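Local coordinates for protein 2-dehydropantoate 2-reductase (Enterococcus faecium, PDB 3WFI) that probably acts as an NADH-dependent D-mandelate dehydrogenase of the ketopantoate reductase family, interconverting 2-keto acids and D-2-hydroxy acids, at residues F15-M18 against L19-G23; T213-K216 against M217-I221. All coordinates share one frame; numbering follows the deposited sequence.

Interaction 1. Residues F15-M18 against L19-G23; sequences FGLM and LHQSG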
loop_
_atom_site.group_PDB
_atom_site.type_symbol
_atom_site.label_atom_id
_atom_site.label_comp_id
_atom_site.label_asym_id
_atom_site.label_seq_id
_atom_site.Cartn_x
_atom_site.Cartn_y
_atom_site.Cartn_z
ATOM N N PHE B 15 38.277 13.597 4.653
ATOM C CA PHE B 15 38.203 14.029 6.052
ATOM C C PHE B 15 39.405 13.515 6.844
ATOM O O PHE B 15 40.049 14.278 7.554
ATOM C CB PHE B 15 36.896 13.571 6.710
ATOM C CG PHE B 15 35.738 14.511 6.498
ATOM C CD1 PHE B 15 35.265 14.773 5.216
ATOM C CD2 PHE B 15 35.092 15.105 7.576
ATOM C CE1 PHE B 15 34.207 15.624 5.007
ATOM C CE2 PHE B 15 34.022 15.965 7.376
ATOM C CZ PHE B 15 33.578 16.219 6.083
ATOM N N GLY B 16 39.725 12.238 6.681
ATOM C CA GLY B 16 40.870 11.626 7.341
ATOM C C GLY B 16 42.184 12.313 7.013
ATOM O O GLY B 16 42.985 12.617 7.908
ATOM N N LEU B 17 42.405 12.564 5.727
ATOM C CA LEU B 17 43.610 13.253 5.288
ATOM C C LEU B 17 43.705 14.673 5.845
ATOM O O LEU B 17 44.744 15.071 6.401
ATOM C CB LEU B 17 43.658 13.308 3.769
ATOM C CG LEU B 17 44.957 13.891 3.223
ATOM C CD1 LEU B 17 46.150 13.024 3.609
ATOM C CD2 LEU B 17 44.855 14.034 1.709
ATOM N N MET B 18 42.626 15.437 5.702
ATOM C CA MET B 18 42.639 16.824 6.131
ATOM C C MET B 18 42.820 16.917 7.655
ATOM O O MET B 18 43.625 17.713 8.140
ATOM C CB MET B 18 41.391 17.548 5.662
ATOM C CG MET B 18 41.371 17.727 4.154
ATOM S SD MET B 18 39.845 18.413 3.527
ATOM C CE MET B 18 40.012 20.139 3.963
ATOM N N LEU B 19 42.120 16.067 8.393
ATOM C CA LEU B 19 42.253 16.018 9.852
ATOM C C LEU B 19 43.654 15.621 10.313
ATOM O O LEU B 19 44.169 16.149 11.300
ATOM C CB LEU B 19 41.224 15.054 10.449
ATOM C CG LEU B 19 39.800 15.606 10.446
ATOM C CD1 LEU B 19 38.786 14.486 10.632
ATOM C CD2 LEU B 19 39.634 16.676 11.520
ATOM N N HIS B 20 44.245 14.664 9.616
ATOM C CA HIS B 20 45.601 14.214 9.887
ATOM C C HIS B 20 46.610 15.337 9.678
ATOM O O HIS B 20 47.444 15.596 10.555
ATOM C CB HIS B 20 45.945 13.045 8.976
ATOM C CG HIS B 20 47.396 12.701 8.978
ATOM N ND1 HIS B 20 48.248 13.090 7.967
ATOM C CD2 HIS B 20 48.153 12.032 9.873
ATOM C CE1 HIS B 20 49.467 12.659 8.232
ATOM N NE2 HIS B 20 49.436 12.013 9.383
ATOM N N GLN B 21 46.517 16.002 8.533
ATOM C CA GLN B 21 47.441 17.087 8.182
ATOM C C GLN B 21 47.549 18.161 9.264
ATOM O O GLN B 21 48.616 18.754 9.435
ATOM C CB GLN B 21 47.042 17.778 6.873
ATOM C CG GLN B 21 47.261 17.030 5.572
ATOM C CD GLN B 21 46.832 17.874 4.389
ATOM O OE1 GLN B 21 45.696 17.786 3.936
ATOM N NE2 GLN B 21 47.723 18.732 3.913
ATOM N N SER B 22 46.452 18.422 9.970
ATOM C CA SER B 22 46.405 19.477 10.987
ATOM C C SER B 22 46.809 19.006 12.390
ATOM O O SER B 22 46.709 19.770 13.357
ATOM C CB SER B 22 45.005 20.086 11.036
ATOM O OG SER B 22 44.656 20.618 9.760
ATOM N N GLY B 23 47.250 17.753 12.501
ATOM C CA GLY B 23 47.829 17.248 13.742
ATOM C C GLY B 23 46.926 16.355 14.570
ATOM O O GLY B 23 47.254 16.022 15.714
HETATM O O HOH W 1 44.283 20.156 7.241
#
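Leu17 and Gln21 lie one turn apart on helix 10-21, and their side chains run past each other at a slant. The Gln21 amide oxygen OE1 stands 4.0 Å from Leu17 CG. Gln21 CG also rests on the backbone, 3.3 Å from Leu17 O. Gln21 N donates to Leu17 O at 2.9 Å. Leu19 turns back along the helix in a similar way. Its CG is anti to the carbonyl carbon (chi1 -74°), which lays the branch over the preceding turn, with Leu19 CD1 3.3 Å from Phe15 O. Phe15 CB and Leu19 CD1 meet loosely at 4.4 Å, while the Phe15 ring leads away from Leu19. At the helix end the grip changes. Ser22 N makes only a weak bond to Met18 O, at 3.4 Å. A water donates to Met18 O and accepts from Ser22 OG at 2.6 Å, so it bridges the last turn. Gly23 then leaves the helix with positive phi, 103°, and closes a Schellman motif. This helix forms the crossover connection between parallel strands 2-6 and 25-30 in the Rossmann beta-alpha-beta unit. Phe15 meets Phe77 edge-to-face and lies beside Met11, an NAD(+)-binding residue. Leu17 and His20 pack on Ala55 of strand 52-55.

Interaction 2. Residues T213-K216 against M217-I221; sequences TAHK and MVATI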
loop_
_atom_site.group_PDB
_atom_site.type_symbol
_atom_site.label_atom_id
_atom_site.label_comp_id
_atom_site.label_asym_id
_atom_site.label_seq_id
_atom_site.Cartn_x
_atom_site.Cartn_y
_atom_site.Cartn_z
ATOM N N THR B 213 -5.030 10.572 -6.768
ATOM C CA THR B 213 -4.822 10.306 -5.331
ATOM C C THR B 213 -3.404 10.574 -4.811
ATOM O O THR B 213 -3.136 10.401 -3.611
ATOM C CB THR B 213 -5.198 8.843 -4.991
ATOM O OG1 THR B 213 -4.482 7.942 -5.842
ATOM C CG2 THR B 213 -6.716 8.627 -5.145
ATOM N N ALA B 214 -2.482 10.973 -5.689
ATOM C CA ALA B 214 -1.099 11.204 -5.264
ATOM C C ALA B 214 -1.052 12.231 -4.123
ATOM O O ALA B 214 -0.329 12.060 -3.158
ATOM C CB ALA B 214 -0.231 11.633 -6.443
ATOM N N HIS B 215 -1.852 13.279 -4.217
ATOM C CA HIS B 215 -1.820 14.311 -3.190
ATOM C C HIS B 215 -2.236 13.743 -1.835
ATOM O O HIS B 215 -1.577 13.975 -0.835
ATOM C CB HIS B 215 -2.694 15.515 -3.559
ATOM C CG HIS B 215 -2.839 16.492 -2.438
ATOM N ND1 HIS B 215 -1.817 17.334 -2.059
ATOM C CD2 HIS B 215 -3.867 16.745 -1.596
ATOM C CE1 HIS B 215 -2.210 18.062 -1.028
ATOM N NE2 HIS B 215 -3.446 17.717 -0.722
ATOM N N LYS B 216 -3.323 12.975 -1.825
ATOM C CA LYS B 216 -3.791 12.366 -0.606
ATOM C C LYS B 216 -2.725 11.433 -0.012
ATOM O O LYS B 216 -2.496 11.431 1.198
ATOM C CB LYS B 216 -5.099 11.623 -0.838
ATOM C CG LYS B 216 -5.536 10.742 0.327
ATOM C CD LYS B 216 -5.844 11.559 1.584
ATOM C CE LYS B 216 -6.618 10.741 2.616
ATOM N NZ LYS B 216 -5.904 9.497 2.978
ATOM N N MET B 217 -2.089 10.636 -0.849
ATOM C CA MET B 217 -1.117 9.652 -0.343
ATOM C C MET B 217 0.125 10.357 0.219
ATOM O O MET B 217 0.619 10.012 1.290
ATOM C CB MET B 217 -0.741 8.669 -1.446
ATOM C CG MET B 217 -1.900 7.759 -1.833
ATOM S SD MET B 217 -1.472 6.466 -3.024
ATOM C CE MET B 217 -1.157 7.460 -4.498
ATOM N N VAL B 218 0.598 11.360 -0.507
ATOM C CA VAL B 218 1.727 12.169 -0.060
ATOM C C VAL B 218 1.374 12.880 1.259
ATOM O O VAL B 218 2.140 12.823 2.209
ATOM C CB VAL B 218 2.179 13.178 -1.156
ATOM C CG1 VAL B 218 3.156 14.217 -0.597
ATOM C CG2 VAL B 218 2.810 12.431 -2.325
ATOM N N ALA B 219 0.209 13.526 1.310
ATOM C CA ALA B 219 -0.194 14.285 2.487
ATOM C C ALA B 219 -0.296 13.410 3.712
ATOM O O ALA B 219 0.132 13.808 4.809
ATOM C CB ALA B 219 -1.514 14.998 2.250
ATOM N N THR B 220 -0.866 12.215 3.537
ATOM C CA THR B 220 -1.029 11.293 4.649
ATOM C C THR B 220 0.332 10.855 5.184
ATOM O O THR B 220 0.544 10.818 6.405
ATOM C CB THR B 220 -1.868 10.061 4.233
ATOM O OG1 THR B 220 -3.136 10.493 3.734
ATOM C CG2 THR B 220 -2.108 9.131 5.401
ATOM N N ILE B 221 1.248 10.511 4.286
ATOM C CA ILE B 221 2.582 10.068 4.698
ATOM C C ILE B 221 3.340 11.188 5.411
ATOM O O ILE B 221 3.938 10.966 6.474
ATOM C CB ILE B 221 3.402 9.509 3.513
ATOM C CG1 ILE B 221 2.812 8.187 3.055
ATOM C CG2 ILE B 221 4.869 9.308 3.906
ATOM C CD1 ILE B 221 3.191 7.807 1.630
#
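This is a local contact within the first two turns of helix 214-231, in the C-terminal region of the chain and at the interface with the second subunit. Lys216 and Thr220 carry its polar side. Thr220 OG1 is anti to its carbonyl carbon (chi1 -57°), which turns the hydroxyl back toward the preceding turn. There Thr220 OG1 donates to Lys216 O at 2.8 Å. Thr220 N donates to Lys216 O at 3.0 Å, from the opposite face of the carbonyl plane, so two bonds grip one acceptor. The Lys216 chain bends at chi2 and chi4 and curls back so that its end meets the Thr220 hydroxyl. Lys216 NZ donates to Thr220 OG1 at 3.0 Å. The hydroxyl thus links the ammonium group to the backbone carbonyl. NZ also forms a salt bridge with Glu300 of the second subunit, which would favour a charged lysine. The helix belongs to the all-helical C-terminal half of the ketopantoate reductase fold, the part classed with the 6-phosphogluconate dehydrogenase C-terminal domains. Thr213 precedes the helix, and its carbonyl O accepts from Met217 N at 3.0 Å. The Met217 chain bends at chi3 (-68°), which brings CE back to within 3.6 Å of Thr213 OG1. That hydroxyl is hydrogen-bonded to Glu300 O of the second subunit, and Met217 packs on the same glutamate. On the flank toward helix 238-246, Ala219 CB lies over one face of the His215 ring, 4.5 Å from NE2. The ring's ND1 is hydrogen-bonded to Glu246, and both His215 and Ala219 touch Ile242. Val218 CG2 sits 3.3 Å from Ala214 O, and its side chain packs on Cys245.

In the fold
Both interactions are single-helix contacts, but they hold different elements. Their centres are 46 Å apart, on opposite sides of the chain's centre. Interaction 1 is the more buried, though its helix end is exposed, and lies at the C-terminal end of a helix in the coenzyme-binding Rossmann region. Interaction 2 is partly buried and lies at the N-terminal start of a helix in the C-terminal region, away from the coenzyme site. Interaction 1 combines backbone bonds with loose aliphatic contacts, a water and a glycine finish its helix, and it touches no other subunit. Interaction 2 has a lysine, a hydroxyl and a carbonyl bonded together, with the lysine also salt-bridged to a glutamate of the second subunit.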